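Local coordinates for major exported Hcp3 protein (Pseudomonas aeruginosa, PDB 3HE1), which is a secreted Hcp-family protein, forms six-subunit assemblies, and probably builds rings of the type VI secretion tube as its relatives do, at residues V136-I141 and T169-T174; M29-T34 and E111-V116; F66-I71 and R85-V90; K115-W120 and Y132-L137. All coordinates share one frame; numbering follows the deposited sequence.

Contact 1 (V136-I141 and T169-T174); sequences VLEDAI and TYRKIT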
loop_
_atom_site.group_PDB
_atom_site.type_symbol
_atom_site.label_atom_id
_atom_site.label_comp_id
_atom_site.label_asym_id
_atom_site.label_seq_id
_atom_site.Cartn_x
_atom_site.Cartn_y
_atom_site.Cartn_z
ATOM N N VAL A 136 27.421 5.895 16.874
ATOM C CA VAL A 136 28.764 5.885 16.328
ATOM C C VAL A 136 29.230 4.492 15.946
ATOM O O VAL A 136 29.186 3.570 16.769
ATOM C CB VAL A 136 29.744 6.465 17.339
ATOM C CG1 VAL A 136 31.163 6.171 16.914
ATOM C CG2 VAL A 136 29.531 7.963 17.465
ATOM N N LEU A 137 29.682 4.345 14.704
ATOM C CA LEU A 137 30.296 3.093 14.274
ATOM C C LEU A 137 31.811 3.168 14.335
ATOM O O LEU A 137 32.405 4.188 14.002
ATOM C CB LEU A 137 29.870 2.712 12.865
ATOM C CG LEU A 137 28.373 2.851 12.588
ATOM C CD1 LEU A 137 28.030 2.231 11.231
ATOM C CD2 LEU A 137 27.556 2.218 13.713
ATOM N N GLU A 138 32.416 2.073 14.793
ATOM C CA GLU A 138 33.858 1.871 14.738
ATOM C C GLU A 138 34.139 0.759 13.725
ATOM O O GLU A 138 33.419 -0.241 13.679
ATOM C CB GLU A 138 34.426 1.508 16.129
ATOM C CG GLU A 138 33.954 2.451 17.240
ATOM C CD GLU A 138 34.872 2.511 18.454
ATOM O OE1 GLU A 138 35.984 1.937 18.414
ATOM O OE2 GLU A 138 34.474 3.156 19.451
ATOM N N ASP A 139 35.172 0.956 12.905
ATOM C CA ASP A 139 35.622 -0.028 11.909
ATOM C C ASP A 139 34.503 -0.582 11.032
ATOM O O ASP A 139 34.391 -1.788 10.818
ATOM C CB ASP A 139 36.429 -1.152 12.568
ATOM C CG ASP A 139 37.615 -0.625 13.374
ATOM O OD1 ASP A 139 37.838 0.608 13.395
ATOM O OD2 ASP A 139 38.320 -1.444 13.999
ATOM N N ALA A 140 33.707 0.337 10.496
ATOM C CA ALA A 140 32.560 -0.001 9.685
ATOM C C ALA A 140 32.956 -0.254 8.239
ATOM O O ALA A 140 34.031 0.139 7.790
ATOM C CB ALA A 140 31.504 1.106 9.778
ATOM N N ILE A 141 32.073 -0.931 7.515
ATOM C CA ILE A 141 32.288 -1.260 6.115
ATOM C C ILE A 141 30.989 -0.972 5.367
ATOM O O ILE A 141 29.910 -1.334 5.839
ATOM C CB ILE A 141 32.705 -2.736 5.961
ATOM C CG1 ILE A 141 34.103 -2.948 6.557
ATOM C CG2 ILE A 141 32.680 -3.132 4.514
ATOM C CD1 ILE A 141 34.333 -4.301 7.218
ATOM N N THR A 169 27.992 -2.195 7.799
ATOM C CA THR A 169 28.205 -3.079 8.914
ATOM C C THR A 169 29.324 -2.415 9.724
ATOM O O THR A 169 29.788 -1.331 9.355
ATOM C CB THR A 169 28.552 -4.503 8.469
ATOM O OG1 THR A 169 29.799 -4.502 7.764
ATOM C CG2 THR A 169 27.430 -5.054 7.578
ATOM N N TYR A 170 29.718 -3.035 10.834
ATOM C CA TYR A 170 30.665 -2.436 11.776
ATOM C C TYR A 170 31.062 -3.447 12.843
ATOM O O TYR A 170 30.392 -4.453 13.047
ATOM C CB TYR A 170 30.029 -1.248 12.484
ATOM C CG TYR A 170 28.704 -1.624 13.087
ATOM C CD1 TYR A 170 28.635 -2.323 14.283
ATOM C CD2 TYR A 170 27.521 -1.314 12.438
ATOM C CE1 TYR A 170 27.418 -2.683 14.826
ATOM C CE2 TYR A 170 26.306 -1.665 12.971
ATOM C CZ TYR A 170 26.255 -2.349 14.164
ATOM O OH TYR A 170 25.030 -2.704 14.685
ATOM N N ARG A 171 32.155 -3.159 13.530
ATOM C CA ARG A 171 32.627 -4.024 14.589
ATOM C C ARG A 171 31.970 -3.614 15.911
ATOM O O ARG A 171 31.908 -4.395 16.855
ATOM C CB ARG A 171 34.154 -3.953 14.681
ATOM C CG ARG A 171 34.727 -4.482 15.989
ATOM C CD ARG A 171 36.183 -4.061 16.210
ATOM N NE ARG A 171 36.400 -2.610 16.267
ATOM C CZ ARG A 171 36.635 -1.916 17.382
ATOM N NH1 ARG A 171 36.665 -2.525 18.560
ATOM N NH2 ARG A 171 36.841 -0.605 17.319
ATOM N N LYS A 172 31.445 -2.398 15.966
ATOM C CA LYS A 172 30.944 -1.895 17.223
ATOM C C LYS A 172 30.183 -0.614 17.024
ATOM O O LYS A 172 30.483 0.170 16.142
ATOM C CB LYS A 172 32.109 -1.656 18.183
ATOM C CG LYS A 172 31.731 -1.145 19.565
ATOM C CD LYS A 172 32.978 -0.977 20.425
ATOM C CE LYS A 172 32.664 -0.319 21.757
ATOM N NZ LYS A 172 33.894 -0.123 22.550
ATOM N N ILE A 173 29.209 -0.399 17.888
ATOM C CA ILE A 173 28.343 0.744 17.782
ATOM C C ILE A 173 28.088 1.222 19.184
ATOM O O ILE A 173 27.996 0.428 20.122
ATOM C CB ILE A 173 27.022 0.328 17.186
ATOM C CG1 ILE A 173 26.029 1.490 17.201
ATOM C CG2 ILE A 173 26.505 -0.839 17.964
ATOM C CD1 ILE A 173 24.794 1.237 16.345
ATOM N N THR A 174 28.001 2.532 19.326
ATOM C CA THR A 174 27.821 3.132 20.622
ATOM C C THR A 174 26.668 4.108 20.503
ATOM O O THR A 174 26.585 4.873 19.533
ATOM C CB THR A 174 29.113 3.845 21.096
ATOM O OG1 THR A 174 30.205 2.925 21.054
ATOM C CG2 THR A 174 28.960 4.349 22.525
#
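A corner shared by two antiparallel ladders joins V136-I141 to T169-T174: V136 pairs with T174 and L137 with I173 before the bend at E138 and D139, and I141 pairs with T169 beyond it. Ahead of the corner V136 N donates to T174 O over 3.0 Å, and past it T169 N reaches I141 O at 2.9 Å. At the bend R171 closes a salt-bridge network. R171 NE lies 3.2 Å from D139 OD2, and R171 NH2 lies 2.9 Å from E138 OE1, which sits at the guanidinium edge near its plane. The E138 carboxylate is turned 71° from that plane and both N-H bonds are weak (118° at E138 OE1), so charge attraction probably dominates. R171 N also binds E138 O at 3.2 Å. On the buried side L137 CD2 makes an off-centre CH-pi contact with the Y170 ring, 4.2 Å from its centroid, and also touches I173 CG1. With CG of Y170 between its backbone N and carbonyl carbon (chi1 52°), the hydroxyl is hydrogen-bonded to H87. D139, in a left-handed backbone conformation, and A140 both face L113: a G1 beta bulge at the corner between strands 129-137 and 140-149 of the curled Hcp sheet.

Contact 2 (M29-T34 and E111-V116); sequences MSITGT and ERLTKV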
loop_
_atom_site.group_PDB
_atom_site.type_symbol
_atom_site.label_atom_id
_atom_site.label_comp_id
_atom_site.label_asym_id
_atom_site.label_seq_id
_atom_site.Cartn_x
_atom_site.Cartn_y
_atom_site.Cartn_z
HETATM N N MSE A 29 26.218 13.550 9.783
HETATM C CA MSE A 29 27.141 12.430 9.931
HETATM C C MSE A 29 28.556 12.790 9.489
HETATM O O MSE A 29 28.772 13.722 8.729
HETATM C CB MSE A 29 26.618 11.210 9.156
HETATM C CG MSE A 29 27.516 9.957 9.165
HETATM SE SE MSE A 29 26.679 8.588 8.056
HETATM C CE MSE A 29 25.986 9.822 6.712
ATOM N N SER A 30 29.525 12.045 9.988
ATOM C CA SER A 30 30.889 12.211 9.551
ATOM C C SER A 30 31.422 10.839 9.235
ATOM O O SER A 30 31.094 9.850 9.909
ATOM C CB SER A 30 31.748 12.885 10.631
ATOM O OG SER A 30 31.873 12.066 11.783
ATOM N N ILE A 31 32.222 10.775 8.184
ATOM C CA ILE A 31 32.927 9.553 7.888
ATOM C C ILE A 31 34.414 9.809 7.745
ATOM O O ILE A 31 34.831 10.755 7.100
ATOM C CB ILE A 31 32.357 8.864 6.652
ATOM C CG1 ILE A 31 30.848 8.639 6.868
ATOM C CG2 ILE A 31 33.128 7.567 6.386
ATOM C CD1 ILE A 31 30.112 7.922 5.743
ATOM N N THR A 32 35.204 8.983 8.416
ATOM C CA THR A 32 36.645 8.952 8.208
ATOM C C THR A 32 37.008 7.562 7.726
ATOM O O THR A 32 36.752 6.573 8.426
ATOM C CB THR A 32 37.442 9.255 9.496
ATOM O OG1 THR A 32 37.203 10.605 9.902
ATOM C CG2 THR A 32 38.939 9.069 9.256
ATOM N N GLY A 33 37.581 7.485 6.527
ATOM C CA GLY A 33 37.978 6.212 5.952
ATOM C C GLY A 33 39.475 6.004 6.081
ATOM O O GLY A 33 40.254 6.945 5.960
ATOM N N THR A 34 39.881 4.768 6.333
ATOM C CA THR A 34 41.297 4.449 6.462
ATOM C C THR A 34 42.105 4.960 5.269
ATOM O O THR A 34 43.250 5.408 5.420
ATOM C CB THR A 34 41.527 2.926 6.627
ATOM O OG1 THR A 34 40.666 2.206 5.735
ATOM C CG2 THR A 34 41.257 2.493 8.064
ATOM N N GLU A 111 36.744 -0.633 1.484
ATOM C CA GLU A 111 37.503 0.161 2.439
ATOM C C GLU A 111 36.871 0.217 3.841
ATOM O O GLU A 111 35.721 0.631 3.994
ATOM C CB GLU A 111 37.685 1.584 1.901
ATOM C CG GLU A 111 38.322 2.537 2.907
ATOM C CD GLU A 111 38.196 3.980 2.493
ATOM O OE1 GLU A 111 37.821 4.225 1.329
ATOM O OE2 GLU A 111 38.450 4.873 3.326
ATOM N N ARG A 112 37.636 -0.197 4.854
ATOM C CA ARG A 112 37.192 -0.108 6.242
ATOM C C ARG A 112 37.043 1.349 6.675
ATOM O O ARG A 112 37.951 2.164 6.506
ATOM C CB ARG A 112 38.149 -0.847 7.192
ATOM C CG ARG A 112 37.867 -0.592 8.686
ATOM C CD ARG A 112 38.690 -1.482 9.632
ATOM N NE ARG A 112 40.133 -1.311 9.469
ATOM C CZ ARG A 112 40.858 -0.369 10.068
ATOM N NH1 ARG A 112 40.285 0.513 10.877
ATOM N NH2 ARG A 112 42.165 -0.305 9.855
ATOM N N LEU A 113 35.879 1.674 7.221
ATOM C CA LEU A 113 35.598 3.011 7.726
ATOM C C LEU A 113 36.013 3.133 9.188
ATOM O O LEU A 113 35.334 2.589 10.064
ATOM C CB LEU A 113 34.096 3.270 7.641
ATOM C CG LEU A 113 33.642 4.185 6.535
ATOM C CD1 LEU A 113 34.669 4.113 5.405
ATOM C CD2 LEU A 113 32.230 3.778 6.105
ATOM N N THR A 114 37.096 3.852 9.476
ATOM C CA THR A 114 37.537 3.978 10.878
ATOM C C THR A 114 36.453 4.490 11.837
ATOM O O THR A 114 36.301 3.971 12.948
ATOM C CB THR A 114 38.797 4.849 11.042
ATOM O OG1 THR A 114 39.958 4.072 10.723
ATOM C CG2 THR A 114 38.912 5.321 12.471
ATOM N N LYS A 115 35.706 5.506 11.410
ATOM C CA LYS A 115 34.596 6.014 12.211
ATOM C C LYS A 115 33.479 6.629 11.377
ATOM O O LYS A 115 33.706 7.547 10.593
ATOM C CB LYS A 115 35.077 7.020 13.263
ATOM C CG LYS A 115 33.963 7.535 14.158
ATOM C CD LYS A 115 34.483 8.020 15.521
ATOM C CE LYS A 115 34.797 9.505 15.513
ATOM N NZ LYS A 115 34.816 10.057 16.900
ATOM N N VAL A 116 32.277 6.093 11.548
ATOM C CA VAL A 116 31.057 6.723 11.077
ATOM C C VAL A 116 30.345 7.171 12.332
ATOM O O VAL A 116 30.148 6.368 13.253
ATOM C CB VAL A 116 30.148 5.722 10.362
ATOM C CG1 VAL A 116 28.779 6.363 10.055
ATOM C CG2 VAL A 116 30.841 5.183 9.118
#
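T32 and K115 make the hydrogen-bonded pair of a short antiparallel ladder, with T32 N to K115 O at 3.0 Å and 165°, whereas the return bond from K115 N to T32 O is weak. One step along, I31 and V116 form a non-hydrogen-bonded pair. T114 and K115 both face T32, a classic beta bulge that accompanies the corner at T114. Beyond it R112 O is gripped twice by T34: T34 N donates over 3.2 Å nearly in line with the carbonyl, and T34 OG1 donates over 2.8 Å to a lone pair in the carbonyl plane. With OG1 between backbone N and carbonyl carbon (chi1 42°), the hydroxyl reaches the same acceptor as its own amide, and T34 CG2 lies over one guanidinium face of one R112 conformer, 3.4 Å from NH2. On the buried side I31 CG2 presses on L113 CG at 3.4 Å, tighter than usual carbon contact. I31 CG1 runs alongside V116 CG2. M29, a selenomethionine in this crystal, lays its SE against V116 CG1 at 3.7 Å. F168 of strand 162-169 packs on M29, I31, L113 and V116, while M29 also touches V61 and V63 of strand 61-71, and E111 follows helix 100-109 and fastens its carboxylate to K35 and Q36.

Contact 3 (F66-I71 and R85-V90); sequences FNHEVI and RVHKPV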
loop_
_atom_site.group_PDB
_atom_site.type_symbol
_atom_site.label_atom_id
_atom_site.label_comp_id
_atom_site.label_asym_id
_atom_site.label_seq_id
_atom_site.Cartn_x
_atom_site.Cartn_y
_atom_site.Cartn_z
ATOM N N PHE A 66 17.135 6.845 8.470
ATOM C CA PHE A 66 17.856 5.981 9.398
ATOM C C PHE A 66 17.035 4.733 9.726
ATOM O O PHE A 66 15.839 4.821 9.985
ATOM C CB PHE A 66 18.253 6.731 10.685
ATOM C CG PHE A 66 19.072 5.897 11.630
ATOM C CD1 PHE A 66 20.453 5.863 11.529
ATOM C CD2 PHE A 66 18.460 5.117 12.595
ATOM C CE1 PHE A 66 21.207 5.080 12.388
ATOM C CE2 PHE A 66 19.211 4.322 13.461
ATOM C CZ PHE A 66 20.583 4.310 13.357
ATOM N N ASN A 67 17.693 3.577 9.717
ATOM C CA ASN A 67 17.092 2.291 10.085
ATOM C C ASN A 67 18.192 1.389 10.658
ATOM O O ASN A 67 19.312 1.331 10.143
ATOM C CB ASN A 67 16.419 1.624 8.860
ATOM C CG ASN A 67 15.622 0.342 9.215
ATOM O OD1 ASN A 67 16.133 -0.778 9.120
ATOM N ND2 ASN A 67 14.361 0.516 9.590
ATOM N N HIS A 68 17.879 0.692 11.734
ATOM C CA HIS A 68 18.831 -0.238 12.325
ATOM C C HIS A 68 18.102 -1.163 13.277
ATOM O O HIS A 68 17.081 -0.784 13.856
ATOM C CB HIS A 68 19.934 0.482 13.091
ATOM C CG HIS A 68 20.937 -0.457 13.679
ATOM N ND1 HIS A 68 21.457 -0.307 14.945
ATOM C CD2 HIS A 68 21.480 -1.596 13.181
ATOM C CE1 HIS A 68 22.297 -1.300 15.193
ATOM N NE2 HIS A 68 22.330 -2.093 14.137
ATOM N N GLU A 69 18.615 -2.375 13.446
ATOM C CA GLU A 69 17.951 -3.299 14.340
ATOM C C GLU A 69 18.847 -4.362 14.895
ATOM O O GLU A 69 19.594 -5.015 14.174
ATOM C CB GLU A 69 16.736 -3.963 13.691
ATOM C CG GLU A 69 15.641 -4.298 14.710
ATOM C CD GLU A 69 14.442 -4.951 14.074
ATOM O OE1 GLU A 69 14.638 -5.994 13.421
ATOM O OE2 GLU A 69 13.310 -4.432 14.218
ATOM N N VAL A 70 18.732 -4.522 16.204
ATOM C CA VAL A 70 19.396 -5.575 16.938
ATOM C C VAL A 70 18.317 -6.523 17.457
ATOM O O VAL A 70 17.279 -6.081 17.963
ATOM C CB VAL A 70 20.208 -4.976 18.091
ATOM C CG1 VAL A 70 20.857 -6.082 18.928
ATOM C CG2 VAL A 70 21.249 -3.987 17.525
ATOM N N ILE A 71 18.532 -7.822 17.296
ATOM C CA ILE A 71 17.510 -8.770 17.712
ATOM C C ILE A 71 18.068 -9.945 18.499
ATOM O O ILE A 71 19.257 -10.238 18.449
ATOM C CB ILE A 71 16.692 -9.296 16.507
ATOM C CG1 ILE A 71 15.537 -10.184 16.988
ATOM C CG2 ILE A 71 17.588 -10.047 15.542
ATOM C CD1 ILE A 71 14.638 -10.695 15.887
ATOM N N ARG A 85 22.994 -12.018 20.736
ATOM C CA ARG A 85 22.303 -11.018 19.931
ATOM C C ARG A 85 22.830 -10.997 18.492
ATOM O O ARG A 85 23.923 -11.485 18.203
ATOM C CB ARG A 85 22.385 -9.625 20.587
ATOM C CG ARG A 85 23.736 -8.891 20.455
ATOM C CD ARG A 85 24.868 -9.548 21.252
ATOM N NE ARG A 85 26.128 -8.808 21.132
ATOM C CZ ARG A 85 27.299 -9.229 21.611
ATOM N NH1 ARG A 85 28.388 -8.487 21.455
ATOM N NH2 ARG A 85 27.380 -10.393 22.246
ATOM N N VAL A 86 22.039 -10.437 17.588
ATOM C CA VAL A 86 22.406 -10.373 16.188
ATOM C C VAL A 86 22.197 -8.942 15.686
ATOM O O VAL A 86 21.069 -8.447 15.660
ATOM C CB VAL A 86 21.544 -11.366 15.364
ATOM C CG1 VAL A 86 21.516 -10.990 13.892
ATOM C CG2 VAL A 86 22.035 -12.792 15.557
ATOM N N HIS A 87 23.273 -8.262 15.300
ATOM C CA HIS A 87 23.114 -6.918 14.748
ATOM C C HIS A 87 22.747 -6.937 13.272
ATOM O O HIS A 87 23.107 -7.872 12.545
ATOM C CB HIS A 87 24.369 -6.085 14.965
ATOM C CG HIS A 87 24.671 -5.833 16.405
ATOM N ND1 HIS A 87 24.847 -4.568 16.919
ATOM C CD2 HIS A 87 24.814 -6.688 17.446
ATOM C CE1 HIS A 87 25.106 -4.652 18.211
ATOM N NE2 HIS A 87 25.082 -5.927 18.558
ATOM N N LYS A 88 22.014 -5.905 12.853
ATOM C CA LYS A 88 21.682 -5.667 11.448
ATOM C C LYS A 88 22.403 -4.422 10.953
ATOM O O LYS A 88 22.699 -3.529 11.750
ATOM C CB LYS A 88 20.179 -5.472 11.268
ATOM C CG LYS A 88 19.360 -6.658 11.701
ATOM C CD LYS A 88 19.991 -7.933 11.219
ATOM C CE LYS A 88 19.084 -9.122 11.451
ATOM N NZ LYS A 88 19.841 -10.405 11.388
ATOM N N PRO A 89 22.678 -4.348 9.635
ATOM C CA PRO A 89 23.482 -3.233 9.121
ATOM C C PRO A 89 22.839 -1.906 9.437
ATOM O O PRO A 89 21.608 -1.852 9.520
ATOM C CB PRO A 89 23.481 -3.468 7.611
ATOM C CG PRO A 89 23.257 -4.935 7.460
ATOM C CD PRO A 89 22.311 -5.297 8.570
ATOM N N VAL A 90 23.639 -0.860 9.635
ATOM C CA VAL A 90 23.063 0.465 9.847
ATOM C C VAL A 90 22.734 1.074 8.496
ATOM O O VAL A 90 23.495 0.918 7.540
ATOM C CB VAL A 90 23.977 1.398 10.661
ATOM C CG1 VAL A 90 23.376 2.805 10.743
ATOM C CG2 VAL A 90 24.185 0.834 12.050
#
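V90 splits at CB into two methyls that meet different aromatic rings of F66-I71, within an antiparallel pairing of strands 61-71 and 86-95 of the Hcp sheet. CG1, anti to the backbone N (chi1 175°), comes obliquely to the F66 ring, 3.5 Å from F66 CE1. CG2, beside the backbone N, stands over the centre of the H68 ring in a CH-pi contact, 3.9 Å from the centroid and 12° off the normal. A second such contact lies further along the strands: V70 CG2 sits over one face of the H87 ring, 4.0 Å from its centroid and displaced toward the rim. That ring is anchored at both nitrogens, ND1 by Y170 and NE2 by D186, which should fix its rotation beneath the methyl. The backbone pairing is regular only at the far end, where V70 faces H87 and I71 faces V86; the bond from K88 N to E69 O is weak. Residues N67 to I71 pair in turn with a strand of a neighbouring subunit, so the sheet continues across the interface. At the I71 and V86 pair, I71 N donates to V86 O over 3.1 Å and V86 N answers to I71 O over 2.9 Å.

Contact 4 (K115-W120 and Y132-L137); sequences KVEIQW and YYTTVL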
loop_
_atom_site.group_PDB
_atom_site.type_symbol
_atom_site.label_atom_id
_atom_site.label_comp_id
_atom_site.label_asym_id
_atom_site.label_seq_id
_atom_site.Cartn_x
_atom_site.Cartn_y
_atom_site.Cartn_z
ATOM N N LYS A 115 35.706 5.506 11.410
ATOM C CA LYS A 115 34.596 6.014 12.211
ATOM C C LYS A 115 33.479 6.629 11.377
ATOM O O LYS A 115 33.706 7.547 10.593
ATOM C CB LYS A 115 35.077 7.020 13.263
ATOM C CG LYS A 115 33.963 7.535 14.158
ATOM C CD LYS A 115 34.483 8.020 15.521
ATOM C CE LYS A 115 34.797 9.505 15.513
ATOM N NZ LYS A 115 34.816 10.057 16.900
ATOM N N VAL A 116 32.277 6.093 11.548
ATOM C CA VAL A 116 31.057 6.723 11.077
ATOM C C VAL A 116 30.345 7.171 12.332
ATOM O O VAL A 116 30.148 6.368 13.253
ATOM C CB VAL A 116 30.148 5.722 10.362
ATOM C CG1 VAL A 116 28.779 6.363 10.055
ATOM C CG2 VAL A 116 30.841 5.183 9.118
ATOM N N GLU A 117 29.972 8.443 12.386
ATOM C CA GLU A 117 29.375 8.974 13.593
ATOM C C GLU A 117 28.193 9.830 13.250
ATOM O O GLU A 117 28.348 10.852 12.587
ATOM C CB GLU A 117 30.391 9.795 14.371
ATOM C CG GLU A 117 29.774 10.722 15.403
ATOM C CD GLU A 117 30.792 11.229 16.420
ATOM O OE1 GLU A 117 31.663 10.431 16.836
ATOM O OE2 GLU A 117 30.719 12.423 16.804
ATOM N N ILE A 118 27.024 9.385 13.711
ATOM C CA ILE A 118 25.724 9.986 13.432
ATOM C C ILE A 118 25.256 10.838 14.613
ATOM O O ILE A 118 25.064 10.347 15.719
ATOM C CB ILE A 118 24.645 8.903 13.187
ATOM C CG1 ILE A 118 24.963 8.074 11.951
ATOM C CG2 ILE A 118 23.285 9.536 12.999
ATOM C CD1 ILE A 118 24.686 8.809 10.668
ATOM N N GLN A 119 25.051 12.116 14.360
ATOM C CA GLN A 119 24.681 13.032 15.405
ATOM C C GLN A 119 23.236 13.461 15.261
ATOM O O GLN A 119 22.843 14.008 14.234
ATOM C CB GLN A 119 25.579 14.260 15.359
ATOM C CG GLN A 119 26.998 13.974 15.759
ATOM C CD GLN A 119 27.742 15.242 16.130
ATOM O OE1 GLN A 119 27.242 16.361 15.927
ATOM N NE2 GLN A 119 28.945 15.078 16.679
ATOM N N TRP A 120 22.459 13.242 16.317
ATOM C CA TRP A 120 21.029 13.483 16.270
ATOM C C TRP A 120 20.644 14.866 16.814
ATOM O O TRP A 120 21.168 15.313 17.840
ATOM C CB TRP A 120 20.295 12.365 17.013
ATOM C CG TRP A 120 20.678 10.963 16.573
ATOM C CD1 TRP A 120 21.816 10.275 16.907
ATOM C CD2 TRP A 120 19.917 10.092 15.738
ATOM N NE1 TRP A 120 21.808 9.031 16.327
ATOM C CE2 TRP A 120 20.648 8.889 15.610
ATOM C CE3 TRP A 120 18.681 10.207 15.086
ATOM C CZ2 TRP A 120 20.191 7.811 14.858
ATOM C CZ3 TRP A 120 18.225 9.135 14.332
ATOM C CH2 TRP A 120 18.981 7.954 14.223
ATOM N N TYR A 132 21.430 16.042 20.822
ATOM C CA TYR A 132 21.008 15.391 22.054
ATOM C C TYR A 132 21.257 13.876 22.052
ATOM O O TYR A 132 21.101 13.235 23.084
ATOM C CB TYR A 132 19.527 15.669 22.310
ATOM C CG TYR A 132 18.646 14.817 21.439
ATOM C CD1 TYR A 132 17.999 13.703 21.957
ATOM C CD2 TYR A 132 18.494 15.101 20.087
ATOM C CE1 TYR A 132 17.210 12.901 21.159
ATOM C CE2 TYR A 132 17.702 14.304 19.274
ATOM C CZ TYR A 132 17.064 13.202 19.819
ATOM O OH TYR A 132 16.276 12.402 19.025
ATOM N N TYR A 133 21.632 13.306 20.906
ATOM C CA TYR A 133 21.895 11.862 20.811
ATOM C C TYR A 133 23.041 11.605 19.825
ATOM O O TYR A 133 23.171 12.327 18.830
ATOM C CB TYR A 133 20.637 11.140 20.328
ATOM C CG TYR A 133 20.543 9.667 20.666
ATOM C CD1 TYR A 133 20.189 9.251 21.939
ATOM C CD2 TYR A 133 20.753 8.693 19.696
ATOM C CE1 TYR A 133 20.087 7.898 22.247
ATOM C CE2 TYR A 133 20.648 7.348 19.992
ATOM C CZ TYR A 133 20.318 6.957 21.267
ATOM O OH TYR A 133 20.214 5.624 21.572
ATOM N N THR A 134 23.870 10.592 20.097
ATOM C CA THR A 134 24.891 10.151 19.136
ATOM C C THR A 134 24.894 8.646 18.907
ATOM O O THR A 134 24.738 7.854 19.832
ATOM C CB THR A 134 26.294 10.586 19.537
ATOM O OG1 THR A 134 26.319 12.013 19.671
ATOM C CG2 THR A 134 27.318 10.167 18.481
ATOM N N THR A 135 25.024 8.275 17.643
ATOM C CA THR A 135 25.237 6.896 17.240
ATOM C C THR A 135 26.589 6.869 16.547
ATOM O O THR A 135 26.882 7.730 15.722
ATOM C CB THR A 135 24.176 6.434 16.235
ATOM O OG1 THR A 135 22.872 6.560 16.816
ATOM C CG2 THR A 135 24.434 4.983 15.819
ATOM N N VAL A 136 27.421 5.895 16.874
ATOM C CA VAL A 136 28.764 5.885 16.328
ATOM C C VAL A 136 29.230 4.492 15.946
ATOM O O VAL A 136 29.186 3.570 16.769
ATOM C CB VAL A 136 29.744 6.465 17.339
ATOM C CG1 VAL A 136 31.163 6.171 16.914
ATOM C CG2 VAL A 136 29.531 7.963 17.465
ATOM N N LEU A 137 29.682 4.345 14.704
ATOM C CA LEU A 137 30.296 3.093 14.274
ATOM C C LEU A 137 31.811 3.168 14.335
ATOM O O LEU A 137 32.405 4.188 14.002
ATOM C CB LEU A 137 29.870 2.712 12.865
ATOM C CG LEU A 137 28.373 2.851 12.588
ATOM C CD1 LEU A 137 28.030 2.231 11.231
ATOM C CD2 LEU A 137 27.556 2.218 13.713
#
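T135 OG1 accepts the indole N-H of W120, with NE1 2.7 Å away and the hydroxyl oxygen lying 17° out of the ring plane. Setting CG of W120 beside its backbone N (chi1 -52°) swings the indole alongside the partner strand to reach it. Y133 then turns its ring edge to the W120 face, a T-shaped pair with the centroids of the W120 five-membered ring and the Y133 ring 5.0 Å apart and planes at 76°; the closest carbons, Y133 CD2 and W120 CD1, are 3.4 Å apart. One face of the indole also carries I118 CG2 from two residues earlier. These groups sit on a beta hairpin, strands 112-123 and 129-137, whose axes approach to 4.5 Å. Its hydrogen-bonded pairs include I118 with T135, where T135 N meets I118 O at 2.8 Å, and W120 with Y133. On the other face of the hairpin, E117 lies beside V136 in a non-hydrogen-bonded pair, with V136 CG2 3.5 Å from E117 CG. The carboxylate of E117 is held at both oxygens from its own strand: K115 NZ forms a salt bridge to OE1, and Q119 NE2 uses the anti lone pair of OE2 at 3.2 Å. F66 meets W120 edge-to-face, while F96 of a neighbouring subunit meets the W120 and Y133 rings, and the Y132 hydroxyl is hydrogen-bonded to H162 of that subunit.

In the fold
From the N terminus, strand 27-33 opens contact 2, which closes a loop of 76 residues when the chain reaches 111-116. Contact 3 is nested inside that loop, joining strand 61-71 to strand 86-95 without touching contact 2; nearest atoms are about 7 Å apart. Contact 4 starts where contact 2 ends, sharing K115 and V116, and closes the hairpin at 132-137. Contact 1 takes over at V136 and L137 and spans 27 residues to 169-174. The series thus runs along neighbouring strands of one curled sheet. Contact 3 is drawn back to contact 1 through I173 packing on H68, and to contact 4 through V90 against L137; contacts 3 and 4 both reach a neighbouring subunit.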